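Local coordinates for phage-related protein (PDB 4JG2) that is of unknown function in detail but probably binds single-stranded DNA, like its relatives encoded by phages, at residues R35-T40 / R159-F164; V66-P71 / Y126-N131; K107-D112 / K173-G178. One frame throughout, in Å; residues are numbered along the deposited sequence. Where two conformers were deposited one is given.

Interaction 1: R35-T40 / R159-F164; sequences RTKVVT and RVSLNF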
# COMPACT_ATOMS: atom_id res chain seq x y z
N ARG A 35 7.88 -11.47 -8.64
CA ARG A 35 6.72 -11.18 -9.33
C ARG A 35 5.64 -10.50 -8.55
O ARG A 35 4.76 -9.93 -9.12
CB ARG A 35 6.18 -12.49 -9.96
CG ARG A 35 7.10 -13.20 -10.98
CD ARG A 35 6.51 -14.52 -11.51
NE ARG A 35 5.21 -14.21 -12.13
CZ ARG A 35 4.15 -15.04 -12.27
NH1 ARG A 35 4.12 -16.26 -11.75
NH2 ARG A 35 3.05 -14.61 -12.85
N THR A 36 5.76 -10.48 -7.24
CA THR A 36 4.70 -9.94 -6.42
C THR A 36 5.04 -8.61 -5.73
O THR A 36 4.20 -8.06 -5.02
CB THR A 36 4.27 -11.00 -5.37
OG1 THR A 36 5.39 -11.34 -4.54
CG2 THR A 36 3.70 -12.22 -6.01
N LYS A 37 6.23 -8.09 -6.00
CA LYS A 37 6.70 -6.84 -5.42
C LYS A 37 6.60 -5.71 -6.44
O LYS A 37 7.05 -5.91 -7.60
CB LYS A 37 8.14 -7.00 -4.93
CG LYS A 37 8.73 -5.80 -4.31
CD LYS A 37 10.17 -6.09 -3.86
CE LYS A 37 10.86 -4.79 -3.47
NZ LYS A 37 12.33 -5.00 -3.32
N VAL A 38 6.05 -4.57 -6.06
CA VAL A 38 5.95 -3.38 -6.91
C VAL A 38 6.39 -2.17 -6.11
O VAL A 38 5.95 -2.00 -4.98
CB VAL A 38 4.51 -3.13 -7.37
CG1 VAL A 38 4.43 -1.82 -8.22
CG2 VAL A 38 3.96 -4.33 -8.13
N VAL A 39 7.22 -1.34 -6.70
CA VAL A 39 7.58 -0.05 -6.11
C VAL A 39 6.86 1.03 -6.89
O VAL A 39 7.07 1.16 -8.11
CB VAL A 39 9.10 0.18 -6.05
CG1 VAL A 39 9.45 1.44 -5.27
CG2 VAL A 39 9.79 -0.97 -5.37
N THR A 40 5.98 1.78 -6.24
CA THR A 40 5.15 2.80 -6.92
C THR A 40 5.98 4.01 -7.35
O THR A 40 7.17 4.12 -6.98
CB THR A 40 3.95 3.20 -6.06
OG1 THR A 40 4.42 3.95 -4.96
CG2 THR A 40 3.17 1.99 -5.55
N ARG A 159 7.40 7.36 -2.99
CA ARG A 159 7.36 6.00 -3.54
C ARG A 159 7.09 5.01 -2.40
O ARG A 159 7.62 5.19 -1.29
CB ARG A 159 8.70 5.60 -4.20
CG ARG A 159 9.17 6.56 -5.32
CD ARG A 159 10.35 5.97 -6.10
NE ARG A 159 9.80 4.92 -6.91
CZ ARG A 159 10.48 3.93 -7.47
NH1 ARG A 159 11.79 3.86 -7.35
NH2 ARG A 159 9.79 3.05 -8.20
N VAL A 160 6.33 3.95 -2.67
CA VAL A 160 6.03 2.93 -1.68
C VAL A 160 6.30 1.55 -2.25
O VAL A 160 5.88 1.27 -3.38
CB VAL A 160 4.58 3.03 -1.19
CG1 VAL A 160 4.33 2.04 -0.05
CG2 VAL A 160 4.21 4.46 -0.75
N SER A 161 6.98 0.73 -1.46
CA SER A 161 7.21 -0.65 -1.83
C SER A 161 6.00 -1.46 -1.33
O SER A 161 5.54 -1.28 -0.20
CB SER A 161 8.50 -1.16 -1.20
OG SER A 161 8.77 -2.47 -1.63
N LEU A 162 5.48 -2.29 -2.21
CA LEU A 162 4.32 -3.11 -1.96
C LEU A 162 4.56 -4.55 -2.30
O LEU A 162 5.23 -4.85 -3.30
CB LEU A 162 3.17 -2.63 -2.88
CG LEU A 162 2.75 -1.15 -2.79
CD1 LEU A 162 1.67 -0.88 -3.84
CD2 LEU A 162 2.32 -0.74 -1.39
N ASN A 163 4.02 -5.47 -1.51
CA ASN A 163 4.09 -6.88 -1.86
C ASN A 163 2.69 -7.42 -1.78
O ASN A 163 1.93 -7.18 -0.86
CB ASN A 163 5.05 -7.77 -1.02
CG ASN A 163 5.26 -9.21 -1.61
OD1 ASN A 163 6.17 -9.47 -2.47
ND2 ASN A 163 4.46 -10.18 -1.11
N PHE A 164 2.33 -8.13 -2.81
CA PHE A 164 0.99 -8.71 -2.90
C PHE A 164 1.02 -10.18 -2.59
O PHE A 164 1.93 -10.88 -3.03
CB PHE A 164 0.47 -8.44 -4.34
CG PHE A 164 0.26 -6.96 -4.61
CD1 PHE A 164 1.26 -6.15 -5.15
CD2 PHE A 164 -0.89 -6.34 -4.23
CE1 PHE A 164 1.08 -4.80 -5.36
CE2 PHE A 164 -1.10 -4.99 -4.42
CZ PHE A 164 -0.09 -4.23 -4.97
O HOH W 1 3.88 -12.69 -2.23

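Interaction 2: V66-P71 / Y126-N131; sequences VSVLIP and YFVNAN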
# COMPACT_ATOMS: atom_id res chain seq x y z
N VAL A 66 -1.03 2.50 5.22
CA VAL A 66 -1.20 3.70 4.42
C VAL A 66 -2.10 3.32 3.25
O VAL A 66 -2.04 2.20 2.77
CB VAL A 66 0.15 4.26 3.91
CG1 VAL A 66 0.96 3.24 3.17
CG2 VAL A 66 0.01 5.56 3.16
N SER A 67 -2.92 4.29 2.83
CA SER A 67 -3.69 4.21 1.60
C SER A 67 -2.86 4.89 0.51
O SER A 67 -2.63 6.10 0.56
CB SER A 67 -5.07 4.83 1.77
OG SER A 67 -5.87 4.04 2.65
N VAL A 68 -2.37 4.09 -0.44
CA VAL A 68 -1.48 4.57 -1.44
C VAL A 68 -2.29 4.98 -2.67
O VAL A 68 -3.00 4.14 -3.27
CB VAL A 68 -0.56 3.37 -1.76
CG1 VAL A 68 0.47 3.70 -2.77
CG2 VAL A 68 0.10 2.80 -0.48
N LEU A 69 -2.20 6.26 -3.05
CA LEU A 69 -2.95 6.83 -4.16
C LEU A 69 -2.10 6.82 -5.40
O LEU A 69 -1.05 7.49 -5.45
CB LEU A 69 -3.40 8.24 -3.80
CG LEU A 69 -4.24 8.42 -2.56
CD1 LEU A 69 -4.61 9.87 -2.37
CD2 LEU A 69 -5.39 7.52 -2.37
N ILE A 70 -2.53 6.08 -6.41
CA ILE A 70 -1.80 5.89 -7.66
C ILE A 70 -2.55 6.58 -8.79
O ILE A 70 -3.68 6.22 -9.10
CB ILE A 70 -1.74 4.37 -7.94
CG1 ILE A 70 -1.00 3.65 -6.78
CG2 ILE A 70 -1.06 4.06 -9.28
CD1 ILE A 70 -1.40 2.27 -6.51
N PRO A 71 -1.94 7.63 -9.36
CA PRO A 71 -2.68 8.31 -10.41
C PRO A 71 -3.06 7.35 -11.53
O PRO A 71 -2.24 6.53 -11.92
CB PRO A 71 -1.72 9.42 -10.86
CG PRO A 71 -0.54 9.33 -10.05
CD PRO A 71 -0.62 8.23 -9.09
N TYR A 126 -6.36 5.38 -8.59
CA TYR A 126 -6.61 4.09 -7.96
C TYR A 126 -6.00 4.20 -6.53
O TYR A 126 -5.18 5.09 -6.25
CB TYR A 126 -5.95 2.94 -8.68
CG TYR A 126 -6.58 2.64 -10.05
CD1 TYR A 126 -7.79 1.96 -10.12
CD2 TYR A 126 -5.96 2.98 -11.23
CE1 TYR A 126 -8.39 1.63 -11.31
CE2 TYR A 126 -6.52 2.67 -12.45
CZ TYR A 126 -7.75 2.01 -12.48
OH TYR A 126 -8.32 1.69 -13.70
N PHE A 127 -6.34 3.27 -5.66
CA PHE A 127 -5.73 3.22 -4.36
C PHE A 127 -5.55 1.80 -3.92
O PHE A 127 -6.34 0.89 -4.26
CB PHE A 127 -6.52 4.05 -3.29
CG PHE A 127 -7.89 3.58 -2.93
CD1 PHE A 127 -8.14 2.83 -1.78
CD2 PHE A 127 -8.97 3.92 -3.73
CE1 PHE A 127 -9.41 2.51 -1.43
CE2 PHE A 127 -10.26 3.57 -3.34
CZ PHE A 127 -10.49 2.85 -2.19
N VAL A 128 -4.56 1.59 -3.05
CA VAL A 128 -4.32 0.29 -2.43
C VAL A 128 -4.16 0.60 -0.92
O VAL A 128 -3.59 1.62 -0.55
CB VAL A 128 -3.09 -0.43 -3.00
CG1 VAL A 128 -3.08 -0.37 -4.53
CG2 VAL A 128 -1.80 0.13 -2.50
N ASN A 129 -4.78 -0.26 -0.11
CA ASN A 129 -4.66 -0.22 1.33
C ASN A 129 -3.54 -1.20 1.71
O ASN A 129 -3.77 -2.42 1.68
CB ASN A 129 -5.96 -0.53 2.00
CG ASN A 129 -7.02 0.52 1.74
OD1 ASN A 129 -6.74 1.70 1.54
ND2 ASN A 129 -8.23 0.07 1.71
N ALA A 130 -2.38 -0.71 2.05
CA ALA A 130 -1.23 -1.51 2.39
C ALA A 130 -1.01 -1.53 3.91
O ALA A 130 -1.21 -0.51 4.57
CB ALA A 130 0.04 -1.02 1.71
N ASN A 131 -0.61 -2.66 4.47
CA ASN A 131 -0.38 -2.71 5.94
C ASN A 131 0.70 -3.71 6.27
O ASN A 131 1.10 -4.57 5.43
CB ASN A 131 -1.69 -2.93 6.67
CG ASN A 131 -2.33 -4.28 6.42
OD1 ASN A 131 -1.66 -5.31 6.47
ND2 ASN A 131 -3.62 -4.26 6.13

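Interaction 3: K107-D112 / K173-G178; sequences KLPLRD and KGVACG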
# COMPACT_ATOMS: atom_id res chain seq x y z
N LYS A 107 -11.54 -10.78 -3.12
CA LYS A 107 -11.17 -9.39 -2.85
C LYS A 107 -9.89 -9.12 -3.53
O LYS A 107 -8.88 -9.82 -3.31
CB LYS A 107 -11.07 -9.19 -1.32
CG LYS A 107 -10.74 -7.84 -0.77
CD LYS A 107 -11.04 -7.84 0.74
CE LYS A 107 -10.30 -6.82 1.56
NZ LYS A 107 -10.52 -5.41 1.16
N LEU A 108 -9.87 -8.07 -4.31
CA LEU A 108 -8.70 -7.63 -5.02
C LEU A 108 -8.26 -6.25 -4.54
O LEU A 108 -9.09 -5.46 -4.12
CB LEU A 108 -8.96 -7.60 -6.52
CG LEU A 108 -9.37 -8.89 -7.18
CD1 LEU A 108 -9.72 -8.61 -8.64
CD2 LEU A 108 -8.29 -9.93 -7.07
N PRO A 109 -6.96 -5.95 -4.53
CA PRO A 109 -6.45 -4.76 -3.83
C PRO A 109 -6.47 -3.43 -4.57
O PRO A 109 -6.46 -2.38 -3.94
CB PRO A 109 -5.01 -5.17 -3.45
CG PRO A 109 -4.62 -6.05 -4.60
CD PRO A 109 -5.86 -6.88 -4.84
N LEU A 110 -6.47 -3.45 -5.92
CA LEU A 110 -6.45 -2.15 -6.65
C LEU A 110 -7.86 -1.61 -6.72
O LEU A 110 -8.70 -2.11 -7.49
CB LEU A 110 -5.84 -2.34 -8.01
CG LEU A 110 -5.59 -1.05 -8.76
CD1 LEU A 110 -4.40 -0.30 -8.20
CD2 LEU A 110 -5.38 -1.34 -10.23
N ARG A 111 -8.15 -0.58 -5.94
CA ARG A 111 -9.49 0.00 -5.80
C ARG A 111 -9.58 1.29 -6.59
O ARG A 111 -8.58 1.95 -6.86
CB ARG A 111 -9.75 0.27 -4.31
CG ARG A 111 -9.50 -0.89 -3.37
CD ARG A 111 -10.05 -2.19 -3.84
NE ARG A 111 -11.47 -2.15 -4.05
CZ ARG A 111 -12.22 -3.22 -4.26
NH1 ARG A 111 -11.66 -4.42 -4.25
NH2 ARG A 111 -13.50 -3.09 -4.42
N ASP A 112 -10.80 1.68 -6.96
CA ASP A 112 -11.03 2.79 -7.85
C ASP A 112 -11.46 4.02 -7.04
O ASP A 112 -12.59 4.07 -6.54
CB ASP A 112 -12.09 2.41 -8.89
CG ASP A 112 -12.23 3.42 -10.01
OD1 ASP A 112 -11.97 4.60 -9.77
OD2 ASP A 112 -12.70 3.08 -11.10
N LYS A 173 -11.37 -13.13 1.53
CA LYS A 173 -10.33 -13.91 0.86
C LYS A 173 -9.97 -13.24 -0.45
O LYS A 173 -10.84 -12.58 -1.02
CB LYS A 173 -10.79 -15.34 0.66
CG LYS A 173 -11.99 -15.41 -0.28
CD LYS A 173 -12.76 -16.70 -0.25
CE LYS A 173 -13.91 -16.67 -1.26
NZ LYS A 173 -14.81 -17.82 -1.09
N GLY A 174 -8.74 -13.43 -0.92
CA GLY A 174 -8.30 -12.79 -2.10
C GLY A 174 -6.82 -12.48 -2.06
O GLY A 174 -6.01 -13.33 -1.65
N VAL A 175 -6.46 -11.28 -2.48
CA VAL A 175 -5.11 -10.79 -2.52
C VAL A 175 -5.02 -9.51 -1.70
O VAL A 175 -5.80 -8.59 -1.90
CB VAL A 175 -4.66 -10.53 -3.97
CG1 VAL A 175 -3.25 -9.94 -3.98
CG2 VAL A 175 -4.67 -11.80 -4.74
N ALA A 176 -4.08 -9.53 -0.74
CA ALA A 176 -3.79 -8.43 0.14
C ALA A 176 -2.50 -7.76 -0.26
O ALA A 176 -1.75 -8.24 -1.11
CB ALA A 176 -3.69 -8.89 1.60
N CYS A 177 -2.22 -6.59 0.34
CA CYS A 177 -1.07 -5.79 0.02
C CYS A 177 -0.28 -5.50 1.28
O CYS A 177 -0.75 -4.80 2.18
CB CYS A 177 -1.45 -4.52 -0.67
SG CYS A 177 -0.00 -3.59 -1.19
N GLY A 178 0.95 -6.04 1.33
CA GLY A 178 1.85 -5.78 2.38
C GLY A 178 2.64 -4.49 2.16
O GLY A 178 3.19 -4.26 1.07

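Interaction 1: R35-T40 / R159-F164
Arg159 reaches across to Thr40 at one end of an antiparallel strand pair, the short strand 37-39 lying along the long strand 157-169 of the mixed sheet. The arginine chain bends at its third torsion (chi3 73°), bringing NE to 2.7 Å from Thr40 O, almost straight off the end of the carbonyl and near the guanidinium plane. NH2 adds weak bonds to Thr40 O and Val39 O, while Val39 CG1 lies over one face of the same guanidinium. Arginine suits the place because its N-H groups serve carbonyls at the end of strand 37-39 and just past it, while its flat face receives the valine methyl.

Val160 meets Thr40 twice through its backbone: Thr40 N gives its hydrogen to Val160 O, and Val160 N gives its own to Thr40 OG1 at 3.0 Å. Threonine suits this strand end because its hydroxyl stands in for a main-chain acceptor; the same OG1 also bonds to Thr44 OG1. Ser161, small and polar, sits on the outer face with Lys37 and Val39; in one of its two conformers its OG lies beside Lys37 CE.

Leu162 forms the hydrogen-bonded pair with Val38, Leu162 N lying 2.8 Å from Val38 O. Its side chain turns to the buried face, where CD1 meets Thr40 CG2 at 3.7 Å, crossing it at about a right angle. Asn163 returns to the outer face and is modelled in two conformers; in one, OD1 lies 2.9 Å from Thr36 OG1, whose single proton could instead go to Asn34 OD1.

Phe164 N closes the backbone pairing on Thr36 O, 2.9 Å away. Its ring is buried near Ala84 of helix 75-96 and touches Val38 CG2 with the edge atom CE1. A water accepts from Asn163 ND2 in that same conformer and donates to both Thr36 OG1 and Phe164 O, the last at 2.8 Å.

Interaction 2: V66-P71 / Y126-N131
Leu69 and Phe127 meet through CD2 of one and CB of the other, and their first torsions decide this. In Leu69, CG stands beside the backbone N (chi1 -56°) and the rest of the chain is extended, which carries CD2 across to Phe127 CB at 3.8 Å. In Phe127, CG lies between the backbone N and the carbonyl carbon (chi1 66°), a turn that takes the ring off its partner strand and to Tyr122, which it meets edge-to-face. The leucine therefore packs against the root of the aromatic side chain, and the Phe127 side chain also touches Arg117 of a loop.

On the other side of the sheet, Ile70 reaches diagonally across to the partner strand, where Val128 is modelled in two conformers. In one of them, CG1 of Val128 meets Ile70 CD1 at 3.7 Å and CG2 comes to 3.5 Å from Val68 CB; Ala130 adds a small methyl next in line. Beta-branched Val66, Val68, Ile70 and Val128 suit this buried part of the face, being compact and favourable in strands.

The backbones form a regular antiparallel pair. Val66 with Ala130, Val68 with Val128 and Ile70 with Tyr126 are hydrogen-bonded pairs with two bonds each; Val68 N to Val128 O and Ile70 N to Tyr126 O are both 2.8 Å long. Between them, Phe127 CA approaches Val68 O at 3.1 Å in a CA-H...O contact.

These are the central strands of the four-stranded antiparallel sheet: 45-50 runs beside 63-71, and 111-112 beside 125-132. Ile70 and Tyr126 pack on Ile78 of helix 75-96, while Val66 and Ala130 lean on Leu179 of strand 175-186.

Interaction 3: K107-D112 / K173-G178
Lys107 grips the other segment with both of its backbone polar groups: Lys107 N donates to Lys173 O at 2.9 Å, and Lys107 O accepts from Val175 N, also at 2.9 Å. Together they make a single beta bridge at the corner where strand 172-173 gives way to strand 175-186, so a loop docks on the turning chain without forming a longer strand pair.

Gly174 lies between these bonds, and its backbone shows why a glycine sits at the corner. Its backbone angles (phi 148°, psi -136°) would jam a side chain against the preceding carbonyl, and its CA comes to 3.3 Å from Lys107 O, where no beta carbon could fit. Both lysine side chains are exposed, as suits charged groups.

Where strand 111-112 follows the loop, Arg111 folds back so that NH1 donates to Leu108 O at 2.8 Å, within the guanidinium plane; its NH2 forms a salt bridge with Glu116.

Outward from the bridge, Pro109, a rigid apolar residue of the loop, lays its ring against Val175. Val175 also packs on Ala88 and Ile89 of helix 75-96. Pro109 CD lies 3.4 Å from Val175 O and 3.9 Å from Val175 CB.

In the fold
The three contacts lie close together, with centres 10 to 13 Å apart. Interactions 1 and 3 share the mixed sheet, in which strands 157-169 and 175-186 are neighbours, and interactions 2 and 3 share the four-stranded sheet through 125-132 and 111-112. Segment 107-112 therefore touches both sheets. Leu162 of interaction 1 packs on Ala130 and Val128 of interaction 2 and on Cys177 of interaction 3, joining all three in one apolar core; helix 75-96 packs on side chains of each contact. Along the chain, both segments of interaction 2 fall between those of interaction 1, whereas interaction 3 alternates with each of the others. Early and late parts of the chain are thus interwoven in one compact body.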